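Local coordinates for MYB21 (Trichomonas vaginalis, PDB 3OSG), which binds promoter DNA elements of the ap65-1 gene through its R2R3 Myb domain, the part in this model, and probably regulates transcription by RNA polymerase II, at residues Q12-V26 / T39-W52. Sequence-based numbering, arbitrary orientation.
Sequences QKFTPEEDEMLKRAV and TFPNRNARQCRDRW. With nucleotides of chain B.
Arg43 lays its guanidinium flat on one face of the Phe14 ring, centres 4.0 Å apart and planes at 20°, while Arg51 covers the opposite face with its aliphatic chain, CG sitting 3.6 Å from the ring centroid. The ring is thus clamped between two arginines whose charged ends are both spoken for. Side-on, Arg43 grips Glu18, NE bonding to OE2 (3.2 Å, nearly straight) and NH2 to OE1; its NH1 reaches the Gln12 carbonyl O at 2.9 Å, from above the carbonyl plane. Glu18 OE1 also accepts from Thr15 N in the capping box that starts helix 16-29. Arg51, with CG anti to N (chi1 -173°), bends at chi2, which turns the guanidinium edge to Asp19, NE to OD1 and NH2 to OD2; NH1 donates to the DT6 phosphate of chain B. Phe14 N bonds the same phosphate, through OP1 at 2.9 Å.

Phe40 wedges against helix 16-29, its ring edge near Glu18 O and its CZ 3.5 Å from Leu22 N. Met21 lays SD over one face, 4.4 Å from the Phe40 centroid, a Met-aromatic contact; Cys48 SG lies toward the rim of the other. Further along, Val26 CG1 packs 3.8 Å from Trp52 CH2, over the indole face.

Segments 16-26 and 45-52 run at 92°, packing first helix on third, the recognition helix, in the three-helix Myb fold, whose helix-turn-helix is 33-38 and 45-56; Arg46 reads the DG8 base of chain B.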
# COMPACT_ATOMS: atom_id res chain seq x y z
N GLN A 12 0.83 1.06 14.27
CA GLN A 12 1.89 2.07 14.27
C GLN A 12 2.05 2.64 12.86
O GLN A 12 2.61 1.98 11.98
CB GLN A 12 3.21 1.46 14.78
CG GLN A 12 3.14 0.94 16.22
CD GLN A 12 3.11 2.08 17.25
OE1 GLN A 12 3.78 3.09 17.07
NE2 GLN A 12 2.36 1.90 18.31
N LYS A 13 1.53 3.85 12.65
CA LYS A 13 1.59 4.50 11.34
C LYS A 13 2.98 5.08 11.09
O LYS A 13 3.58 5.63 12.01
CB LYS A 13 0.58 5.64 11.27
CG LYS A 13 -0.85 5.28 11.66
CD LYS A 13 -1.65 4.70 10.49
CE LYS A 13 -3.14 4.69 10.82
NZ LYS A 13 -4.01 4.65 9.61
N PHE A 14 3.48 4.98 9.87
CA PHE A 14 4.71 5.66 9.51
C PHE A 14 4.51 7.18 9.54
O PHE A 14 3.53 7.70 9.00
CB PHE A 14 5.17 5.27 8.11
CG PHE A 14 6.04 4.06 8.09
CD1 PHE A 14 5.51 2.81 8.36
CD2 PHE A 14 7.39 4.17 7.79
CE1 PHE A 14 6.31 1.70 8.34
CE2 PHE A 14 8.20 3.07 7.79
CZ PHE A 14 7.66 1.83 8.06
N THR A 15 5.45 7.87 10.17
CA THR A 15 5.47 9.33 10.18
C THR A 15 6.09 9.84 8.88
O THR A 15 6.74 9.08 8.17
CB THR A 15 6.32 9.84 11.33
OG1 THR A 15 7.69 9.48 11.09
CG2 THR A 15 5.86 9.22 12.62
N PRO A 16 5.92 11.14 8.58
CA PRO A 16 6.51 11.72 7.37
C PRO A 16 8.02 11.62 7.41
O PRO A 16 8.69 11.45 6.38
CB PRO A 16 6.06 13.19 7.43
CG PRO A 16 4.91 13.21 8.38
CD PRO A 16 5.22 12.15 9.39
N GLU A 17 8.56 11.71 8.62
CA GLU A 17 10.00 11.61 8.84
C GLU A 17 10.52 10.18 8.59
O GLU A 17 11.54 9.99 7.91
CB GLU A 17 10.34 12.08 10.26
CG GLU A 17 10.22 13.62 10.47
CD GLU A 17 8.78 14.13 10.67
OE1 GLU A 17 7.82 13.33 10.52
OE2 GLU A 17 8.61 15.34 10.98
N GLU A 18 9.83 9.19 9.13
CA GLU A 18 10.19 7.79 8.87
C GLU A 18 10.10 7.46 7.39
O GLU A 18 10.89 6.69 6.87
CB GLU A 18 9.26 6.85 9.64
CG GLU A 18 9.62 6.67 11.08
CD GLU A 18 8.62 5.83 11.84
OE1 GLU A 18 7.39 6.09 11.71
OE2 GLU A 18 9.05 4.91 12.58
N ASP A 19 9.10 8.02 6.72
CA ASP A 19 8.95 7.84 5.28
C ASP A 19 10.20 8.36 4.56
O ASP A 19 10.75 7.69 3.69
CB ASP A 19 7.69 8.56 4.79
CG ASP A 19 6.41 7.82 5.14
OD1 ASP A 19 6.48 6.63 5.52
OD2 ASP A 19 5.32 8.42 5.02
N GLU A 20 10.63 9.56 4.95
CA GLU A 20 11.84 10.15 4.37
C GLU A 20 13.05 9.26 4.62
O GLU A 20 13.75 8.88 3.68
CB GLU A 20 12.08 11.55 4.93
CG GLU A 20 11.32 12.63 4.18
CD GLU A 20 11.49 12.53 2.67
OE1 GLU A 20 12.65 12.54 2.18
OE2 GLU A 20 10.46 12.45 1.96
N MET A 21 13.27 8.93 5.88
CA MET A 21 14.23 7.91 6.29
C MET A 21 14.19 6.67 5.39
O MET A 21 15.21 6.26 4.84
CB MET A 21 13.96 7.54 7.74
CG MET A 21 15.06 6.75 8.40
SD MET A 21 15.03 6.94 10.20
CE MET A 21 16.02 5.53 10.67
N LEU A 22 13.00 6.08 5.23
CA LEU A 22 12.87 4.83 4.47
C LEU A 22 13.31 5.01 3.02
O LEU A 22 14.01 4.17 2.47
CB LEU A 22 11.43 4.31 4.51
CG LEU A 22 11.20 2.79 4.49
CD1 LEU A 22 9.73 2.44 4.29
CD2 LEU A 22 12.02 2.10 3.44
N LYS A 23 12.87 6.11 2.41
CA LYS A 23 13.25 6.41 1.03
C LYS A 23 14.77 6.48 0.88
O LYS A 23 15.32 6.03 -0.13
CB LYS A 23 12.63 7.73 0.58
CG LYS A 23 11.12 7.78 0.57
CD LYS A 23 10.65 9.21 0.28
CE LYS A 23 9.16 9.38 0.55
NZ LYS A 23 8.74 10.81 0.62
N ARG A 24 15.44 7.05 1.87
CA ARG A 24 16.90 7.14 1.88
C ARG A 24 17.53 5.77 1.99
O ARG A 24 18.45 5.42 1.24
CB ARG A 24 17.38 8.01 3.05
CG ARG A 24 17.12 9.49 2.89
CD ARG A 24 17.64 10.28 4.08
NE ARG A 24 16.89 11.52 4.27
CZ ARG A 24 16.00 11.72 5.24
NH1 ARG A 24 15.76 10.78 6.14
NH2 ARG A 24 15.37 12.89 5.32
N ALA A 25 17.03 4.99 2.94
CA ALA A 25 17.53 3.64 3.19
C ALA A 25 17.42 2.77 1.95
O ALA A 25 18.29 1.95 1.68
CB ALA A 25 16.80 3.02 4.35
N VAL A 26 16.36 2.95 1.18
CA VAL A 26 16.18 2.17 -0.03
C VAL A 26 17.15 2.59 -1.14
O VAL A 26 17.71 1.76 -1.84
CB VAL A 26 14.75 2.26 -0.54
CG1 VAL A 26 14.68 1.82 -2.00
CG2 VAL A 26 13.83 1.41 0.33
N THR A 39 17.98 -0.06 10.83
CA THR A 39 18.22 1.35 11.09
C THR A 39 16.99 2.04 11.69
O THR A 39 17.04 3.22 12.03
CB THR A 39 18.68 2.07 9.82
OG1 THR A 39 17.55 2.42 9.03
CG2 THR A 39 19.57 1.14 8.99
N PHE A 40 15.89 1.29 11.81
CA PHE A 40 14.64 1.78 12.40
C PHE A 40 14.39 1.07 13.73
O PHE A 40 14.04 -0.10 13.74
CB PHE A 40 13.45 1.46 11.49
CG PHE A 40 13.38 2.30 10.26
CD1 PHE A 40 12.47 3.34 10.17
CD2 PHE A 40 14.20 2.04 9.18
CE1 PHE A 40 12.40 4.11 9.03
CE2 PHE A 40 14.13 2.80 8.04
CZ PHE A 40 13.23 3.84 7.96
N PRO A 41 14.54 1.78 14.85
CA PRO A 41 14.45 1.11 16.16
C PRO A 41 13.08 0.44 16.41
O PRO A 41 13.01 -0.59 17.11
CB PRO A 41 14.69 2.25 17.15
CG PRO A 41 14.36 3.50 16.39
CD PRO A 41 14.76 3.23 14.98
N ASN A 42 12.02 0.99 15.84
CA ASN A 42 10.69 0.44 16.08
C ASN A 42 10.05 -0.25 14.87
O ASN A 42 8.84 -0.45 14.86
CB ASN A 42 9.75 1.55 16.58
CG ASN A 42 10.27 2.25 17.83
OD1 ASN A 42 10.54 1.60 18.85
ND2 ASN A 42 10.41 3.58 17.76
N ARG A 43 10.84 -0.60 13.87
CA ARG A 43 10.29 -1.20 12.65
C ARG A 43 10.99 -2.50 12.28
O ARG A 43 12.21 -2.62 12.42
CB ARG A 43 10.41 -0.22 11.48
CG ARG A 43 9.68 1.11 11.69
CD ARG A 43 8.17 0.94 11.74
NE ARG A 43 7.50 2.22 11.95
CZ ARG A 43 6.19 2.36 12.00
NH1 ARG A 43 5.42 1.28 11.84
NH2 ARG A 43 5.64 3.55 12.21
N ASN A 44 10.24 -3.47 11.79
CA ASN A 44 10.84 -4.70 11.30
C ASN A 44 10.91 -4.71 9.76
O ASN A 44 10.48 -3.74 9.11
CB ASN A 44 10.06 -5.91 11.81
CG ASN A 44 8.63 -5.92 11.33
OD1 ASN A 44 8.36 -5.53 10.20
ND2 ASN A 44 7.71 -6.37 12.17
N ALA A 45 11.44 -5.79 9.19
CA ALA A 45 11.63 -5.85 7.73
C ALA A 45 10.30 -5.79 6.99
O ALA A 45 10.17 -5.11 5.97
CB ALA A 45 12.40 -7.12 7.34
N ARG A 46 9.31 -6.51 7.51
CA ARG A 46 7.98 -6.57 6.91
C ARG A 46 7.33 -5.19 6.83
O ARG A 46 6.75 -4.81 5.81
CB ARG A 46 7.09 -7.48 7.76
CG ARG A 46 5.76 -7.78 7.17
CD ARG A 46 4.64 -6.95 7.80
NE ARG A 46 3.47 -7.16 6.98
CZ ARG A 46 2.42 -7.91 7.30
NH1 ARG A 46 2.31 -8.49 8.49
NH2 ARG A 46 1.46 -8.05 6.41
N GLN A 47 7.42 -4.43 7.92
CA GLN A 47 6.84 -3.10 7.94
C GLN A 47 7.49 -2.18 6.93
O GLN A 47 6.80 -1.43 6.25
CB GLN A 47 6.95 -2.51 9.34
CG GLN A 47 6.05 -3.18 10.37
CD GLN A 47 6.32 -2.65 11.76
OE1 GLN A 47 7.44 -2.76 12.26
NE2 GLN A 47 5.31 -2.06 12.39
N CYS A 48 8.81 -2.22 6.81
CA CYS A 48 9.49 -1.35 5.86
C CYS A 48 9.16 -1.76 4.42
O CYS A 48 8.91 -0.92 3.56
CB CYS A 48 11.02 -1.35 6.08
SG CYS A 48 11.53 -0.60 7.66
N ARG A 49 9.15 -3.05 4.15
CA ARG A 49 8.85 -3.51 2.81
C ARG A 49 7.43 -3.09 2.41
O ARG A 49 7.23 -2.60 1.30
CB ARG A 49 8.99 -5.03 2.70
CG ARG A 49 8.69 -5.56 1.31
CD ARG A 49 9.02 -7.06 1.18
NE ARG A 49 8.20 -7.84 2.09
CZ ARG A 49 8.63 -8.45 3.19
NH1 ARG A 49 9.92 -8.41 3.52
NH2 ARG A 49 7.77 -9.11 3.96
N ASP A 50 6.46 -3.27 3.30
CA ASP A 50 5.08 -2.93 2.97
C ASP A 50 4.91 -1.44 2.71
O ASP A 50 4.25 -1.03 1.75
CB ASP A 50 4.12 -3.33 4.11
CG ASP A 50 3.81 -4.82 4.16
OD1 ASP A 50 4.21 -5.59 3.26
OD2 ASP A 50 3.14 -5.23 5.13
N ARG A 51 5.49 -0.62 3.57
CA ARG A 51 5.39 0.81 3.42
C ARG A 51 5.97 1.25 2.08
O ARG A 51 5.36 2.02 1.35
CB ARG A 51 6.08 1.52 4.58
CG ARG A 51 5.87 3.04 4.57
CD ARG A 51 4.39 3.42 4.65
NE ARG A 51 4.23 4.87 4.61
CZ ARG A 51 3.08 5.51 4.46
NH1 ARG A 51 1.95 4.82 4.32
NH2 ARG A 51 3.06 6.84 4.44
N TRP A 52 7.15 0.74 1.74
CA TRP A 52 7.76 1.10 0.47
C TRP A 52 6.94 0.61 -0.73
O TRP A 52 6.57 1.40 -1.60
CB TRP A 52 9.20 0.58 0.37
CG TRP A 52 9.75 0.73 -1.02
CD1 TRP A 52 9.72 -0.19 -2.02
CD2 TRP A 52 10.39 1.90 -1.56
NE1 TRP A 52 10.32 0.32 -3.15
CE2 TRP A 52 10.73 1.60 -2.90
CE3 TRP A 52 10.70 3.16 -1.04
CZ2 TRP A 52 11.38 2.52 -3.72
CZ3 TRP A 52 11.34 4.07 -1.86
CH2 TRP A 52 11.67 3.75 -3.19
P DC B 7 1.59 -2.04 12.08
OP1 DC B 7 1.69 -1.51 13.44
OP2 DC B 7 2.75 -2.10 11.17
O5' DC B 7 0.97 -3.51 12.17
C5' DC B 7 -0.06 -3.78 13.10
C4' DC B 7 -0.70 -5.13 12.85
O4' DC B 7 -1.38 -5.18 11.56
C3' DC B 7 0.25 -6.33 12.90
O3' DC B 7 -0.40 -7.31 13.72
C2' DC B 7 0.34 -6.74 11.43
C1' DC B 7 -1.06 -6.40 10.92
N1 DC B 7 -1.21 -6.26 9.44
C2 DC B 7 -2.34 -6.79 8.85
O2 DC B 7 -3.15 -7.36 9.56
N3 DC B 7 -2.52 -6.68 7.52
C4 DC B 7 -1.62 -6.07 6.76
N4 DC B 7 -1.87 -6.00 5.45
C5 DC B 7 -0.45 -5.50 7.34
C6 DC B 7 -0.30 -5.62 8.67
P DT B 6 0.88 2.82 7.07
OP1 DT B 6 1.65 3.76 7.92
OP2 DT B 6 1.41 2.35 5.77
O5' DT B 6 0.52 1.52 7.91
C5' DT B 6 0.01 1.65 9.24
C4' DT B 6 -0.47 0.31 9.78
O4' DT B 6 -1.42 -0.26 8.87
C3' DT B 6 0.56 -0.80 9.98
O3' DT B 6 0.54 -1.06 11.37
C2' DT B 6 0.05 -2.01 9.16
C1' DT B 6 -1.42 -1.66 9.05
N1 DT B 6 -2.16 -2.16 7.86
C2 DT B 6 -3.19 -3.05 8.04
O2 DT B 6 -3.49 -3.49 9.13
N3 DT B 6 -3.85 -3.44 6.90
C4 DT B 6 -3.57 -3.03 5.62
O4 DT B 6 -4.22 -3.44 4.68
C5 DT B 6 -2.48 -2.09 5.48
C7 DT B 6 -2.08 -1.57 4.11
C6 DT B 6 -1.83 -1.71 6.59
P DG B 8 0.35 -8.55 14.41
OP1 DG B 8 0.16 -8.49 15.87
OP2 DG B 8 1.70 -8.64 13.82
O5' DG B 8 -0.54 -9.78 13.89
C5' DG B 8 -1.95 -9.71 14.00
C4' DG B 8 -2.58 -11.04 13.61
O4' DG B 8 -2.82 -11.08 12.19
C3' DG B 8 -1.74 -12.27 13.88
O3' DG B 8 -2.62 -13.35 14.12
C2' DG B 8 -0.93 -12.42 12.59
C1' DG B 8 -1.95 -11.99 11.54
N9 DG B 8 -1.43 -11.23 10.40
C8 DG B 8 -0.45 -10.27 10.41
N7 DG B 8 -0.22 -9.73 9.25
C5 DG B 8 -1.12 -10.37 8.41
C6 DG B 8 -1.34 -10.21 7.03
O6 DG B 8 -0.77 -9.44 6.26
N1 DG B 8 -2.34 -11.05 6.55
C2 DG B 8 -3.05 -11.94 7.33
N2 DG B 8 -3.98 -12.65 6.69
N3 DG B 8 -2.85 -12.11 8.63
C4 DG B 8 -1.88 -11.29 9.11